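Local coordinates for protein polyketide synthase PksR (Bacillus subtilis, PDB 4U3V) that helps build the antibiotic polyketide bacillaene, the part present here being its double-hotdog enoyl-isomerase domain, at residues 207-210 with 211-215; 217-220 with 221-224; 38-41 with 42-45. All blocks are in the same frame, centred on the assembly; numbering follows the deposited sequence.

Contact 1: residues 207-210 with 211-215; sequences MTNS and AYLAI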
# COMPACT_ATOMS: atom_id res chain seq x y z
N MET A 207 -0.60 0.92 -5.91
CA MET A 207 0.21 -0.32 -5.93
C MET A 207 0.04 -1.04 -4.60
O MET A 207 -0.40 -2.22 -4.51
CB MET A 207 1.69 0.06 -6.13
CG MET A 207 2.66 -1.09 -5.90
SD MET A 207 2.56 -2.14 -7.35
CE MET A 207 3.70 -1.18 -8.35
N THR A 208 0.24 -0.29 -3.53
CA THR A 208 0.07 -0.86 -2.20
C THR A 208 -1.35 -1.30 -1.96
O THR A 208 -1.62 -2.36 -1.40
CB THR A 208 0.50 0.21 -1.16
OG1 THR A 208 1.83 0.64 -1.48
CG2 THR A 208 0.40 -0.33 0.25
N ASN A 209 -2.31 -0.52 -2.41
CA ASN A 209 -3.66 -0.94 -2.17
C ASN A 209 -4.02 -2.21 -2.98
O ASN A 209 -4.86 -2.98 -2.54
CB ASN A 209 -4.64 0.20 -2.51
CG ASN A 209 -6.02 -0.06 -1.98
OD1 ASN A 209 -6.25 0.02 -0.78
ND2 ASN A 209 -6.97 -0.43 -2.89
N SER A 210 -3.44 -2.37 -4.18
CA SER A 210 -3.72 -3.55 -4.98
C SER A 210 -3.26 -4.78 -4.23
O SER A 210 -3.92 -5.84 -4.28
CB SER A 210 -3.01 -3.46 -6.33
OG SER A 210 -3.63 -2.42 -7.07
N ALA A 211 -2.19 -4.62 -3.47
CA ALA A 211 -1.68 -5.74 -2.67
C ALA A 211 -2.70 -6.09 -1.58
O ALA A 211 -2.99 -7.26 -1.34
CB ALA A 211 -0.29 -5.42 -2.07
N TYR A 212 -3.31 -5.09 -0.94
CA TYR A 212 -4.37 -5.38 0.01
C TYR A 212 -5.57 -6.11 -0.66
O TYR A 212 -6.13 -7.04 -0.12
CB TYR A 212 -4.79 -4.04 0.64
CG TYR A 212 -5.96 -4.06 1.55
CD1 TYR A 212 -6.08 -4.99 2.57
CD2 TYR A 212 -6.92 -3.06 1.44
CE1 TYR A 212 -7.19 -4.97 3.42
CE2 TYR A 212 -8.00 -3.01 2.30
CZ TYR A 212 -8.14 -3.96 3.27
OH TYR A 212 -9.24 -3.85 4.13
N LEU A 213 -5.99 -5.63 -1.84
CA LEU A 213 -7.17 -6.24 -2.47
C LEU A 213 -6.88 -7.72 -2.85
O LEU A 213 -7.75 -8.60 -2.67
CB LEU A 213 -7.54 -5.44 -3.73
CG LEU A 213 -8.14 -4.05 -3.46
CD1 LEU A 213 -8.25 -3.27 -4.76
CD2 LEU A 213 -9.50 -4.20 -2.82
N ALA A 214 -5.65 -7.97 -3.31
CA ALA A 214 -5.22 -9.35 -3.65
C ALA A 214 -5.20 -10.20 -2.39
O ALA A 214 -5.59 -11.37 -2.40
CB ALA A 214 -3.84 -9.36 -4.31
N ILE A 215 -4.73 -9.63 -1.29
CA ILE A 215 -4.77 -10.34 -0.00
C ILE A 215 -6.21 -10.71 0.41
O ILE A 215 -6.47 -11.82 0.84
CB ILE A 215 -4.02 -9.54 1.09
CG1 ILE A 215 -2.51 -9.59 0.82
CG2 ILE A 215 -4.35 -10.11 2.47
CD1 ILE A 215 -1.69 -8.54 1.51

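Contact 2: residues 217-220 with 221-224; sequences SFLE and QFDM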
# COMPACT_ATOMS: atom_id res chain seq x y z
N SER A 217 -8.66 -11.28 -1.56
CA SER A 217 -9.01 -12.37 -2.47
C SER A 217 -8.40 -13.71 -2.04
O SER A 217 -9.07 -14.75 -2.07
CB SER A 217 -8.54 -12.03 -3.90
OG SER A 217 -9.16 -10.84 -4.38
N PHE A 218 -7.18 -13.66 -1.55
CA PHE A 218 -6.54 -14.85 -0.96
C PHE A 218 -7.36 -15.36 0.22
O PHE A 218 -7.63 -16.56 0.33
CB PHE A 218 -5.10 -14.51 -0.51
CG PHE A 218 -4.46 -15.57 0.36
CD1 PHE A 218 -4.02 -16.77 -0.19
CD2 PHE A 218 -4.32 -15.40 1.73
CE1 PHE A 218 -3.51 -17.79 0.60
CE2 PHE A 218 -3.81 -16.41 2.54
CZ PHE A 218 -3.40 -17.62 1.98
N LEU A 219 -7.74 -14.45 1.13
CA LEU A 219 -8.40 -14.85 2.39
C LEU A 219 -9.83 -15.36 2.15
O LEU A 219 -10.39 -16.00 3.01
CB LEU A 219 -8.42 -13.67 3.38
CG LEU A 219 -6.99 -13.36 3.87
CD1 LEU A 219 -6.87 -12.01 4.54
CD2 LEU A 219 -6.41 -14.45 4.78
N GLU A 220 -10.37 -15.04 0.99
CA GLU A 220 -11.76 -15.32 0.65
C GLU A 220 -11.99 -16.82 0.68
O GLU A 220 -13.12 -17.28 0.85
CB GLU A 220 -12.04 -14.78 -0.75
CG GLU A 220 -13.48 -14.88 -1.25
CD GLU A 220 -13.77 -16.17 -2.02
OE1 GLU A 220 -12.82 -16.81 -2.54
OE2 GLU A 220 -14.97 -16.56 -2.10
N GLN A 221 -10.91 -17.58 0.47
CA GLN A 221 -11.00 -19.03 0.41
C GLN A 221 -11.30 -19.63 1.76
O GLN A 221 -11.75 -20.77 1.85
CB GLN A 221 -9.73 -19.65 -0.17
CG GLN A 221 -8.56 -19.70 0.80
CD GLN A 221 -7.28 -20.16 0.13
OE1 GLN A 221 -7.13 -21.34 -0.19
NE2 GLN A 221 -6.45 -19.21 -0.26
N PHE A 222 -11.10 -18.84 2.83
CA PHE A 222 -11.19 -19.39 4.17
C PHE A 222 -12.54 -19.03 4.78
O PHE A 222 -13.27 -18.19 4.22
CB PHE A 222 -10.03 -18.92 5.07
CG PHE A 222 -8.67 -19.32 4.56
CD1 PHE A 222 -8.28 -20.66 4.55
CD2 PHE A 222 -7.78 -18.36 4.07
CE1 PHE A 222 -7.05 -21.04 4.02
CE2 PHE A 222 -6.55 -18.73 3.57
CZ PHE A 222 -6.17 -20.07 3.55
N ASP A 223 -12.90 -19.74 5.85
CA ASP A 223 -14.09 -19.43 6.63
C ASP A 223 -13.71 -18.47 7.74
O ASP A 223 -13.48 -18.86 8.88
CB ASP A 223 -14.68 -20.69 7.26
CG ASP A 223 -15.11 -21.71 6.22
OD1 ASP A 223 -15.34 -21.32 5.05
OD2 ASP A 223 -15.22 -22.91 6.57
N MET A 224 -13.52 -17.21 7.35
CA MET A 224 -13.29 -16.15 8.30
C MET A 224 -14.41 -15.16 8.09
O MET A 224 -14.47 -14.46 7.08
CB MET A 224 -11.94 -15.48 8.02
CG MET A 224 -10.74 -16.37 8.34
SD MET A 224 -9.30 -15.94 7.34
CE MET A 224 -8.01 -16.82 8.21

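Contact 3: residues 38-41 with 42-45; sequences DEPY and VQGH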
# COMPACT_ATOMS: atom_id res chain seq x y z
N ASP A 38 -14.92 15.09 -1.84
CA ASP A 38 -15.61 14.74 -3.08
C ASP A 38 -14.73 14.11 -4.18
O ASP A 38 -15.26 13.74 -5.21
CB ASP A 38 -16.33 15.95 -3.67
CG ASP A 38 -17.58 16.32 -2.90
OD1 ASP A 38 -18.14 15.46 -2.19
OD2 ASP A 38 -18.01 17.49 -3.01
N GLU A 39 -13.41 14.06 -4.01
CA GLU A 39 -12.58 13.54 -5.10
C GLU A 39 -12.61 11.98 -5.17
O GLU A 39 -12.90 11.31 -4.17
CB GLU A 39 -11.15 14.05 -4.96
CG GLU A 39 -10.42 13.47 -3.76
CD GLU A 39 -8.98 13.94 -3.74
OE1 GLU A 39 -8.67 14.84 -2.93
OE2 GLU A 39 -8.18 13.47 -4.58
N PRO A 40 -12.36 11.40 -6.37
CA PRO A 40 -12.56 9.94 -6.53
C PRO A 40 -11.69 9.08 -5.60
O PRO A 40 -12.16 8.06 -5.10
CB PRO A 40 -12.20 9.69 -8.00
CG PRO A 40 -12.44 11.00 -8.69
CD PRO A 40 -12.24 12.09 -7.66
N TYR A 41 -10.48 9.54 -5.27
CA TYR A 41 -9.64 8.80 -4.31
C TYR A 41 -10.32 8.62 -2.94
O TYR A 41 -10.10 7.62 -2.25
CB TYR A 41 -8.32 9.55 -4.15
CG TYR A 41 -7.24 8.77 -3.40
CD1 TYR A 41 -6.37 7.94 -4.09
CD2 TYR A 41 -7.09 8.89 -2.02
CE1 TYR A 41 -5.35 7.27 -3.43
CE2 TYR A 41 -6.05 8.26 -1.36
CZ TYR A 41 -5.21 7.42 -2.07
OH TYR A 41 -4.13 6.82 -1.42
N VAL A 42 -11.14 9.61 -2.53
CA VAL A 42 -11.76 9.60 -1.21
C VAL A 42 -13.14 8.95 -1.29
O VAL A 42 -13.48 8.13 -0.42
CB VAL A 42 -11.89 11.03 -0.63
CG1 VAL A 42 -12.58 11.03 0.73
CG2 VAL A 42 -10.49 11.62 -0.47
N GLN A 43 -13.89 9.31 -2.34
CA GLN A 43 -15.22 8.70 -2.60
C GLN A 43 -15.07 7.19 -2.75
O GLN A 43 -15.98 6.43 -2.41
CB GLN A 43 -15.80 9.20 -3.93
CG GLN A 43 -16.26 10.64 -3.96
CD GLN A 43 -16.78 11.02 -5.33
OE1 GLN A 43 -16.18 10.69 -6.36
NE2 GLN A 43 -17.92 11.71 -5.36
N GLY A 44 -13.92 6.78 -3.26
CA GLY A 44 -13.67 5.36 -3.56
C GLY A 44 -13.33 4.37 -2.46
O GLY A 44 -13.11 3.18 -2.73
N HIS A 45 -13.28 4.83 -1.22
CA HIS A 45 -13.14 3.94 -0.08
C HIS A 45 -14.01 4.28 1.09
O HIS A 45 -13.73 5.21 1.83
CB HIS A 45 -11.68 3.86 0.34
CG HIS A 45 -11.42 2.94 1.49
ND1 HIS A 45 -11.12 3.39 2.73
CD2 HIS A 45 -11.48 1.54 1.59
CE1 HIS A 45 -10.94 2.34 3.56
NE2 HIS A 45 -11.15 1.20 2.86

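Contact 1: residues 207-210 with 211-215
N209 meets Y212 and L213 one turn further along helix 205-219, the central helix of the C-terminal hotdog, around which strands of that half are wrapped. The N209 side chain leaves with CG anti to the backbone N (chi1 -167°), which brings its amide alongside the next turn. The two ends of the amide then face different neighbours. OD1 lies at the edge of the Y212 ring, near its plane, 3.9 Å from Y212 CD2, with amide and ring steeply inclined to each other at 69°. ND2 rests against the leucine branch, 3.6 Å from L213 CD1, a van der Waals touch between a polar atom and a methyl group. W167 of strand 166-167 packs on N209, Y212 and L213 together and so covers this side of the helix. S210 faces strands 183-190 and 247-257: its OG sits beside its own backbone N (chi1 -68°), where it bonds L206 O of the preceding turn and also T173 OG1. T208 OG1 pairs with Y278 OH, while T208 O serves both the backbone and Y281 OH, two buried links from the helix to strand 274-283. Regular i to i+4 bonds run beneath these side chains. Y212 N bonds T208 O at 3.2 Å and L213 N bonds N209 O at 3.0 Å. One residue further on, A214 N bonds S210 O at 2.9 Å, and A214 CB lies 3.5 Å from that same oxygen.

Contact 2: residues 217-220 with 221-224
A type I beta turn from L219 to F222 lies at the C-terminal end of helix 205-219 in the C-terminal hotdog, and F218 meets Q221 and F222 across it. F222 N bonds L219 O at 2.9 Å, coming from above the carbonyl plane. One residue earlier, F218 O takes two donors from the same glutamine: Q221 NE2 at 3.0 Å and, weakly, Q221 N at 3.4 Å. Q221 can fold back in this way because its CG lies between the backbone N and the carbonyl carbon (chi1 77°) and the extended chain then brings NE2 back to F218 O. F218 O lies in the plane of the Q221 amide, and NE2 also bonds D180 O. Next to this grip the two phenylalanines form an offset edge-to-face pair, the edge of F222 directed at the face of F218, with planes at 73° and centroids 5.5 Å apart. Their closest carbons, F218 CZ and F222 CE2, are 3.7 Å apart. Q221 CG covers one face of F222, 3.4 Å above its centre. L219 CD2 also meets M224 SD at 4.1 Å. On the polar side E220 OE1 forms a salt bridge with R179, whose NH1 also bonds S217 O. With one carbonyl bound twice and both Q221 amide hydrogens probably engaged, the glutamine's rotation should be well fixed where the chain leaves the helix.

Contact 3: residues 38-41 with 42-45
Q43 folds back over E39 and D38 at the short helix 40-43, which has E39 at its N-cap and leads into strand 45-47 of the N-terminal hotdog. From Q43 CB outward, each atom passes the backbone of the preceding turn. CB lies 3.6 Å from E39 O. CG sits beside its own backbone N (chi1 -71°) and lies near two carbonyl oxygens, 3.4 Å from E39 O and 3.5 Å from D38 O. CD comes 3.1 Å from D38 O, which stands over the flat amide at similar distances from its oxygen and nitrogen. NE2 makes no hydrogen bond to this oxygen, since its angle is poor. OE1 reaches the CA of P40 at 3.7 Å, and R51 of strand 50-52 packs on Q43 as well as on D38 and V42. On the other side of the turn, E39 CG touches V42 CG2 at 3.8 Å, and its carboxylate then bonds H199 NE2 through OE2 and T36 N through OE1. The Y41 ring meets those of F35 and F171, and its hydroxyl bonds T57 OG1. E39 O receives both V42 N and Q43 N at 2.9 Å. The Q43 bond is practically straight at 179°, whereas V42 N approaches from above the carbonyl plane.

Overall arrangement
From the N terminus, contact 3 comes first: the 38-45 turn links strand 31-36 to strand 45-47 in the N-terminal hotdog. The chain then runs through the rest of that half before the C-terminal hotdog begins. There contact 1, residues 207-215, lies in the buried length of helix 205-219, and contact 2, residues 217-224, turns the chain out of the same helix toward strand 230-239. Each closes only its own local turn, so the three stand in series, with none nested or crossing. Contacts 1 and 3 have centres about 17 Å apart; W167 touches both, meeting H45 and the N209 side of the helix, and is one link between the two hotdogs.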